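Local coordinates for protein beta-ketothiolase BktB (Ralstonia eutropha, PDB 4NZS) that catalyses the condensation of two acetyl-CoA molecules to acetoacetyl-CoA, and of acetyl-CoA with propionyl-CoA to beta-ketovaleryl-CoA, for polyhydroxyalkanoate synthesis, at residues Lys202-Pro207 against Ile364-Leu369; Val264-Glu267 against Arg273-Leu276; Asp29-Glu34 against Met125-Tyr130. One frame throughout, in Å; residues are numbered along the deposited sequence.

The three contacts are spread over a thiolase-fold chain and share no residues. Along the sequence contact 3 closes first, and contact 1 then spans the stretch in which contact 2 lies. Contact 1 joins the loop after helix 178-197 to helix 357-375, and so ties the N-terminal family region to the C-terminal one. Its centre is about 19 Å from that of contact 2, at the end of strand 257-267, and about 21 Å from that of contact 3, beside the start of helix 32-47. The centres of contacts 2 and 3 are about 33 Å apart. Strand 10-22 of the central mixed sheet neighbours both contacts 1 and 2, whereas contact 3 adjoins a subunit interface.

Contact 1 (Lys202-Pro207 against Ile364-Leu369); sequences KDQIVP and ITVKAL
Gln204 lies over the helical surface made by Val366 and Lys367, and this single side chain carries the loop's whole share of the contact. Near its root the meeting is apolar: CB of Gln204 stands 3.9 Å from CG1 of Val366. That methyl is turned to the loop because it is anti to the backbone N of the valine (chi1 166°). Farther out, the glutamine's flat end comes up against the alkyl part of Lys367, near CG, and the two side chains run at a slant to each other. Gln204 reaches this far because its chain is extended beyond CG, although CG itself is wedged between the backbone N and the carbonyl carbon (chi1 73°). The lysine offers its stem here and sends its ammonium elsewhere: NZ forms a salt bridge with Glu321 OE1 and a hydrogen bond with Gly348 O. The backbones remain well separated, with CA of Gln204 7.0 Å from CA of Val366, and about 136 Å² is buried in all. The side chain of Lys367 is about 10 Å from that of His355, a predicted proton acceptor. On the loop side, Gln204 and Val206 bond through their backbones to Arg17 of strand 10-22, and Val206 packs on helix 32-47; on the other side, Ile364, Thr365 and Ala368 set helix 357-375 against Val382 of strand 379-386.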
loop_
_atom_site.group_PDB
_atom_site.type_symbol
_atom_site.label_atom_id
_atom_site.label_comp_id
_atom_site.label_asym_id
_atom_site.label_seq_id
_atom_site.Cartn_x
_atom_site.Cartn_y
_atom_site.Cartn_z
ATOM N N LYS A 202 -23.350 -17.505 29.715
ATOM C CA LYS A 202 -22.130 -18.008 30.347
ATOM C C LYS A 202 -21.592 -19.327 29.817
ATOM O O LYS A 202 -20.409 -19.428 29.556
ATOM C CB LYS A 202 -22.279 -18.095 31.870
ATOM C CG LYS A 202 -21.839 -16.828 32.603
ATOM C CD LYS A 202 -21.459 -17.082 34.061
ATOM C CE LYS A 202 -21.065 -15.787 34.791
ATOM N NZ LYS A 202 -21.217 -15.908 36.264
ATOM N N ASP A 203 -22.435 -20.336 29.656
ATOM C CA ASP A 203 -21.935 -21.674 29.316
ATOM C C ASP A 203 -21.564 -21.905 27.852
ATOM O O ASP A 203 -20.664 -22.750 27.534
ATOM C CB ASP A 203 -22.914 -22.744 29.758
ATOM C CG ASP A 203 -22.350 -23.589 30.863
ATOM O OD1 ASP A 203 -22.202 -23.046 31.994
ATOM O OD2 ASP A 203 -22.023 -24.770 30.575
ATOM N N GLN A 204 -22.280 -21.183 26.979
ATOM C CA GLN A 204 -22.052 -21.227 25.530
ATOM C C GLN A 204 -20.809 -20.427 25.134
ATOM O O GLN A 204 -20.089 -20.794 24.194
ATOM C CB GLN A 204 -23.308 -20.766 24.752
ATOM C CG GLN A 204 -23.615 -19.277 24.777
ATOM C CD GLN A 204 -25.028 -18.984 24.299
ATOM O OE1 GLN A 204 -26.007 -19.305 24.974
ATOM N NE2 GLN A 204 -25.142 -18.349 23.141
ATOM N N ILE A 205 -20.550 -19.353 25.861
ATOM C CA ILE A 205 -19.381 -18.539 25.615
ATOM C C ILE A 205 -18.073 -19.165 26.128
ATOM O O ILE A 205 -17.985 -19.639 27.273
ATOM C CB ILE A 205 -19.540 -17.125 26.189
ATOM C CG1 ILE A 205 -20.662 -16.400 25.423
ATOM C CG2 ILE A 205 -18.243 -16.336 26.050
ATOM C CD1 ILE A 205 -20.914 -15.025 25.948
ATOM N N VAL A 206 -17.071 -19.138 25.240
ATOM C CA VAL A 206 -15.682 -19.467 25.557
ATOM C C VAL A 206 -14.879 -18.183 25.605
ATOM O O VAL A 206 -14.924 -17.408 24.654
ATOM C CB VAL A 206 -15.086 -20.460 24.538
ATOM C CG1 VAL A 206 -15.204 -19.973 23.082
ATOM C CG2 VAL A 206 -13.670 -20.783 24.912
ATOM N N PRO A 207 -14.188 -17.922 26.729
ATOM C CA PRO A 207 -13.578 -16.626 26.848
ATOM C C PRO A 207 -12.344 -16.591 26.033
ATOM O O PRO A 207 -11.770 -17.652 25.797
ATOM C CB PRO A 207 -13.206 -16.537 28.330
ATOM C CG PRO A 207 -13.962 -17.639 28.994
ATOM C CD PRO A 207 -14.002 -18.703 27.956
ATOM N N ILE A 364 -25.701 -17.807 16.212
ATOM C CA ILE A 364 -27.072 -17.873 16.630
ATOM C C ILE A 364 -27.539 -19.330 16.729
ATOM O O ILE A 364 -28.421 -19.646 17.522
ATOM C CB ILE A 364 -28.026 -17.077 15.684
ATOM C CG1 ILE A 364 -28.075 -17.692 14.288
ATOM C CG2 ILE A 364 -27.638 -15.594 15.649
ATOM C CD1 ILE A 364 -28.869 -16.861 13.301
ATOM N N THR A 365 -26.956 -20.231 15.943
ATOM C CA THR A 365 -27.302 -21.623 16.117
ATOM C C THR A 365 -26.975 -21.988 17.571
ATOM O O THR A 365 -27.863 -22.301 18.355
ATOM C CB THR A 365 -26.622 -22.499 15.078
ATOM O OG1 THR A 365 -27.230 -22.242 13.815
ATOM C CG2 THR A 365 -26.815 -23.947 15.374
ATOM N N VAL A 366 -25.728 -21.826 17.957
ATOM C CA VAL A 366 -25.302 -22.047 19.336
ATOM C C VAL A 366 -26.185 -21.291 20.335
ATOM O O VAL A 366 -26.549 -21.810 21.432
ATOM C CB VAL A 366 -23.839 -21.636 19.493
ATOM C CG1 VAL A 366 -23.449 -21.533 20.959
ATOM C CG2 VAL A 366 -22.961 -22.639 18.735
ATOM N N LYS A 367 -26.594 -20.090 19.976
ATOM C CA LYS A 367 -27.561 -19.448 20.858
ATOM C C LYS A 367 -28.831 -20.258 21.028
ATOM O O LYS A 367 -29.342 -20.382 22.117
ATOM C CB LYS A 367 -27.986 -18.114 20.331
ATOM C CG LYS A 367 -26.967 -17.069 20.535
ATOM C CD LYS A 367 -27.432 -15.910 19.698
ATOM C CE LYS A 367 -28.488 -15.119 20.386
ATOM N NZ LYS A 367 -28.593 -13.800 19.740
ATOM N N ALA A 368 -29.340 -20.789 19.935
ATOM C CA ALA A 368 -30.763 -21.152 19.880
ATOM C C ALA A 368 -30.986 -22.450 20.593
ATOM O O ALA A 368 -31.727 -22.491 21.568
ATOM C CB ALA A 368 -31.238 -21.227 18.438
ATOM N N LEU A 369 -30.310 -23.486 20.110
ATOM C CA LEU A 369 -29.983 -24.703 20.880
ATOM C C LEU A 369 -29.751 -24.481 22.397
ATOM O O LEU A 369 -30.252 -25.226 23.238
ATOM C CB LEU A 369 -28.741 -25.349 20.255
ATOM C CG LEU A 369 -28.964 -26.447 19.151
ATOM C CD1 LEU A 369 -30.207 -26.279 18.283
ATOM C CD2 LEU A 369 -27.763 -26.667 18.242
#

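Contact 2 (Val264-Glu267 against Arg273-Leu276); sequences VMME and RRGL
The guanidinium of Arg274, whose NH2 forms a salt bridge with Glu270 OE2 one turn earlier in the same helix, takes the methyl end of Met266 over one of its faces. CE of Met266 lies 3.7 Å from CZ of Arg274, and it comes closer still to the inner part of the group, with CE of Met266 modelled 3.1 Å from NE of Arg274. A separation that short is tight for a methyl group, and its exact value is doubtful. The two side chains cross at about a right angle, Met266 running out extended beyond CG while Arg274 is bent at chi2 and chi3 (chi3 -70°), a bend that turns its flat end across the methionine's path. Leu276 completes the grouping from beyond the end of the helix: its CD1 is 4.1 Å from SD of Met266, again in a nearly perpendicular crossing.

The backbone brings these groups together by a sharp reversal. Glu267, the last residue of strand 257-267, is the N-cap of helix 268-274 and caps Ala269 N through OE1. At the other end, Gly275, with positive phi, is the C-prime residue of a Schellman motif, which releases the chain toward strand 280-289. That strand runs parallel to 257-267 with strand 10-22 between them, making a beta-alpha-beta crossover, and Met266 and Leu276 both rest on Val13 of the intervening strand. Chemically, then, the contact is probably held mainly by dispersion, surest between the thioether and the leucine branch, while the arginine's charge is answered chiefly by Glu270 of its own helix, with a long, weak ion pair to Asp53 in addition.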
loop_
_atom_site.group_PDB
_atom_site.type_symbol
_atom_site.label_atom_id
_atom_site.label_comp_id
_atom_site.label_asym_id
_atom_site.label_seq_id
_atom_site.Cartn_x
_atom_site.Cartn_y
_atom_site.Cartn_z
ATOM N N VAL A 264 -20.264 -29.333 17.577
ATOM C CA VAL A 264 -19.894 -30.699 17.255
ATOM C C VAL A 264 -21.147 -31.440 16.929
ATOM O O VAL A 264 -22.120 -31.319 17.633
ATOM C CB VAL A 264 -19.182 -31.425 18.393
ATOM C CG1 VAL A 264 -18.985 -32.888 18.003
ATOM C CG2 VAL A 264 -17.829 -30.763 18.704
ATOM N N MET A 265 -21.121 -32.199 15.856
ATOM C CA MET A 265 -22.264 -33.006 15.501
ATOM C C MET A 265 -21.913 -34.453 15.351
ATOM O O MET A 265 -20.739 -34.849 15.299
ATOM C CB MET A 265 -22.841 -32.552 14.192
ATOM C CG MET A 265 -23.767 -31.374 14.282
ATOM S SD MET A 265 -23.696 -30.732 12.611
ATOM C CE MET A 265 -24.977 -29.492 12.693
ATOM N N MET A 266 -22.975 -35.232 15.275
ATOM C CA MET A 266 -22.882 -36.659 15.291
ATOM C C MET A 266 -24.060 -37.277 14.625
ATOM O O MET A 266 -25.186 -36.777 14.735
ATOM C CB MET A 266 -22.846 -37.165 16.732
ATOM C CG MET A 266 -21.497 -37.724 17.075
ATOM S SD MET A 266 -21.269 -38.211 18.786
ATOM C CE MET A 266 -19.482 -38.409 18.731
ATOM N N GLU A 267 -23.771 -38.388 13.957
ATOM C CA GLU A 267 -24.763 -39.428 13.721
ATOM C C GLU A 267 -25.327 -39.911 15.088
ATOM O O GLU A 267 -24.588 -40.400 15.970
ATOM C CB GLU A 267 -24.160 -40.608 12.929
ATOM C CG GLU A 267 -25.072 -41.221 11.860
ATOM C CD GLU A 267 -26.352 -41.823 12.413
ATOM O OE1 GLU A 267 -26.301 -42.389 13.541
ATOM O OE2 GLU A 267 -27.396 -41.724 11.710
ATOM N N ARG A 273 -23.969 -44.747 21.026
ATOM C CA ARG A 273 -22.763 -45.562 21.224
ATOM C C ARG A 273 -21.760 -44.829 22.107
ATOM O O ARG A 273 -21.051 -45.441 22.898
ATOM C CB ARG A 273 -22.082 -45.939 19.895
ATOM C CG ARG A 273 -20.598 -46.345 20.051
ATOM C CD ARG A 273 -19.993 -47.029 18.820
ATOM N NE ARG A 273 -18.552 -47.308 18.973
ATOM C CZ ARG A 273 -17.808 -48.025 18.119
ATOM N NH1 ARG A 273 -16.508 -48.214 18.356
ATOM N NH2 ARG A 273 -18.347 -48.561 17.026
ATOM N N ARG A 274 -21.680 -43.517 21.948
ATOM C CA ARG A 274 -20.936 -42.711 22.887
ATOM C C ARG A 274 -21.776 -42.512 24.155
ATOM O O ARG A 274 -21.247 -42.273 25.234
ATOM C CB ARG A 274 -20.600 -41.374 22.237
ATOM C CG ARG A 274 -19.179 -40.887 22.505
ATOM C CD ARG A 274 -18.659 -40.072 21.326
ATOM N NE ARG A 274 -18.396 -40.894 20.136
ATOM C CZ ARG A 274 -17.198 -41.144 19.602
ATOM N NH1 ARG A 274 -16.087 -40.628 20.121
ATOM N NH2 ARG A 274 -17.121 -41.910 18.515
ATOM N N GLY A 275 -23.091 -42.576 23.998
ATOM C CA GLY A 275 -24.027 -42.255 25.068
ATOM C C GLY A 275 -23.969 -40.793 25.509
ATOM O O GLY A 275 -24.269 -40.454 26.656
ATOM N N LEU A 276 -23.584 -39.925 24.589
ATOM C CA LEU A 276 -23.594 -38.506 24.842
ATOM C C LEU A 276 -25.016 -38.004 24.692
ATOM O O LEU A 276 -25.759 -38.443 23.825
ATOM C CB LEU A 276 -22.669 -37.774 23.856
ATOM C CG LEU A 276 -21.195 -38.204 23.913
ATOM C CD1 LEU A 276 -20.430 -37.641 22.733
ATOM C CD2 LEU A 276 -20.535 -37.805 25.231
#

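Contact 3 (Asp29-Glu34 against Met125-Tyr130); sequences DVAPAE and MSRAPY
The turn that leads into helix 32-47, where Ala31 holds the N-cap position, is met by Arg127, a residue of the loop between strands 116-124 and 130-132. Arg127 accounts for nearly all of its loop's share. Its CD packs 3.4 Å from the carbonyl oxygen of Val30, and NE lies 3.8 Å from CB of Ala31. A bend at chi3 (74°) then swings the guanidinium along the turn, bringing NH1 to 3.5 Å from CA of Asp29, while the carbonyl oxygen of Asp29 sits over one face of the group. The firm polar bond of the arginine falls just before the turn, from NH1 to Lys28 O. Nearby, Ser126 O accepts a hydrogen bond from Trp137 NE1 of a second subunit, and Tyr130 pairs with a strand of that subunit, so the loop also serves the interface. The carboxylate of Asp29 keeps its distance, with OD1 4.9 Å from NH1 of Arg127, too far to count as a salt bridge. The cation is therefore probably held chiefly by one backbone carbonyl oxygen, that of Lys28, with Asp29 O over the face adding at most a weak attraction and the acidic side chain a longer-range one.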
loop_
_atom_site.group_PDB
_atom_site.type_symbol
_atom_site.label_atom_id
_atom_site.label_comp_id
_atom_site.label_asym_id
_atom_site.label_seq_id
_atom_site.Cartn_x
_atom_site.Cartn_y
_atom_site.Cartn_z
ATOM N N ASP A 29 -7.291 -7.637 17.701
ATOM C CA ASP A 29 -5.992 -8.237 17.511
ATOM C C ASP A 29 -6.062 -9.751 17.368
ATOM O O ASP A 29 -5.034 -10.420 17.400
ATOM C CB ASP A 29 -5.118 -7.904 18.718
ATOM C CG ASP A 29 -4.875 -6.429 18.862
ATOM O OD1 ASP A 29 -5.507 -5.653 18.139
ATOM O OD2 ASP A 29 -4.044 -6.035 19.703
ATOM N N VAL A 30 -7.264 -10.286 17.270
ATOM C CA VAL A 30 -7.456 -11.730 17.207
ATOM C C VAL A 30 -7.941 -12.166 15.838
ATOM O O VAL A 30 -9.040 -11.716 15.357
ATOM C CB VAL A 30 -8.462 -12.239 18.251
ATOM C CG1 VAL A 30 -8.132 -13.690 18.574
ATOM C CG2 VAL A 30 -8.446 -11.403 19.520
ATOM N N ALA A 31 -7.134 -13.008 15.200
ATOM C CA ALA A 31 -7.373 -13.323 13.811
ATOM C C ALA A 31 -8.411 -14.408 13.663
ATOM O O ALA A 31 -8.557 -15.249 14.512
ATOM C CB ALA A 31 -6.080 -13.691 13.096
ATOM N N PRO A 32 -9.140 -14.411 12.558
ATOM C CA PRO A 32 -10.159 -15.438 12.460
ATOM C C PRO A 32 -9.607 -16.831 12.705
ATOM O O PRO A 32 -10.219 -17.596 13.399
ATOM C CB PRO A 32 -10.644 -15.286 11.006
ATOM C CG PRO A 32 -10.489 -13.825 10.706
ATOM C CD PRO A 32 -9.199 -13.464 11.421
ATOM N N ALA A 33 -8.467 -17.168 12.146
ATOM C CA ALA A 33 -7.830 -18.504 12.466
ATOM C C ALA A 33 -7.830 -18.783 13.969
ATOM O O ALA A 33 -8.321 -19.861 14.388
ATOM C CB ALA A 33 -6.428 -18.601 11.925
ATOM N N GLU A 34 -7.445 -17.790 14.782
ATOM C CA GLU A 34 -7.422 -18.011 16.242
ATOM C C GLU A 34 -8.775 -18.103 16.923
ATOM O O GLU A 34 -9.009 -19.036 17.683
ATOM C CB GLU A 34 -6.514 -17.009 16.950
ATOM C CG GLU A 34 -5.025 -17.366 16.826
ATOM C CD GLU A 34 -4.635 -17.923 15.473
ATOM O OE1 GLU A 34 -5.014 -19.083 15.155
ATOM O OE2 GLU A 34 -3.968 -17.211 14.692
ATOM N N MET A 125 -14.292 -8.605 11.265
ATOM C CA MET A 125 -14.416 -7.383 10.510
ATOM C C MET A 125 -13.379 -6.352 10.964
ATOM O O MET A 125 -12.883 -5.601 10.182
ATOM C CB MET A 125 -15.869 -6.858 10.622
ATOM C CG MET A 125 -16.877 -7.886 10.127
ATOM S SD MET A 125 -18.565 -7.369 10.079
ATOM C CE MET A 125 -18.783 -6.974 8.367
ATOM N N SER A 126 -12.923 -6.354 12.193
ATOM C CA SER A 126 -11.943 -5.318 12.511
ATOM C C SER A 126 -10.700 -5.505 11.705
ATOM O O SER A 126 -10.018 -4.536 11.385
ATOM C CB SER A 126 -11.554 -5.321 13.998
ATOM O OG SER A 126 -12.673 -5.333 14.876
ATOM N N ARG A 127 -10.362 -6.734 11.384
ATOM C CA ARG A 127 -9.182 -6.992 10.591
ATOM C C ARG A 127 -9.486 -7.104 9.085
ATOM O O ARG A 127 -8.668 -7.646 8.310
ATOM C CB ARG A 127 -8.448 -8.301 11.101
ATOM C CG ARG A 127 -8.103 -8.294 12.573
ATOM C CD ARG A 127 -7.551 -9.648 13.118
ATOM N NE ARG A 127 -6.176 -9.938 12.698
ATOM C CZ ARG A 127 -5.097 -9.363 13.203
ATOM N NH1 ARG A 127 -5.217 -8.452 14.138
ATOM N NH2 ARG A 127 -3.887 -9.672 12.755
ATOM N N ALA A 128 -10.597 -6.547 8.612
ATOM C CA ALA A 128 -10.835 -6.759 7.201
ATOM C C ALA A 128 -9.795 -5.876 6.651
ATOM O O ALA A 128 -9.522 -4.868 7.243
ATOM C CB ALA A 128 -12.244 -6.331 6.744
ATOM N N PRO A 129 -9.245 -6.218 5.487
ATOM C CA PRO A 129 -8.264 -5.432 4.814
ATOM C C PRO A 129 -8.726 -4.412 3.799
ATOM O O PRO A 129 -9.895 -4.392 3.397
ATOM C CB PRO A 129 -7.567 -6.500 3.982
ATOM C CG PRO A 129 -8.679 -7.374 3.539
ATOM C CD PRO A 129 -9.466 -7.504 4.805
ATOM N N TYR A 130 -7.744 -3.659 3.317
ATOM C CA TYR A 130 -7.805 -2.961 2.071
ATOM C C TYR A 130 -6.989 -3.678 0.983
ATOM O O TYR A 130 -5.854 -4.107 1.247
ATOM C CB TYR A 130 -7.199 -1.612 2.292
ATOM C CG TYR A 130 -8.075 -0.759 3.144
ATOM C CD1 TYR A 130 -8.107 -0.876 4.531
ATOM C CD2 TYR A 130 -8.912 0.138 2.556
ATOM C CE1 TYR A 130 -8.930 -0.048 5.273
ATOM C CE2 TYR A 130 -9.741 0.932 3.290
ATOM C CZ TYR A 130 -9.770 0.846 4.616
ATOM O OH TYR A 130 -10.653 1.672 5.239
#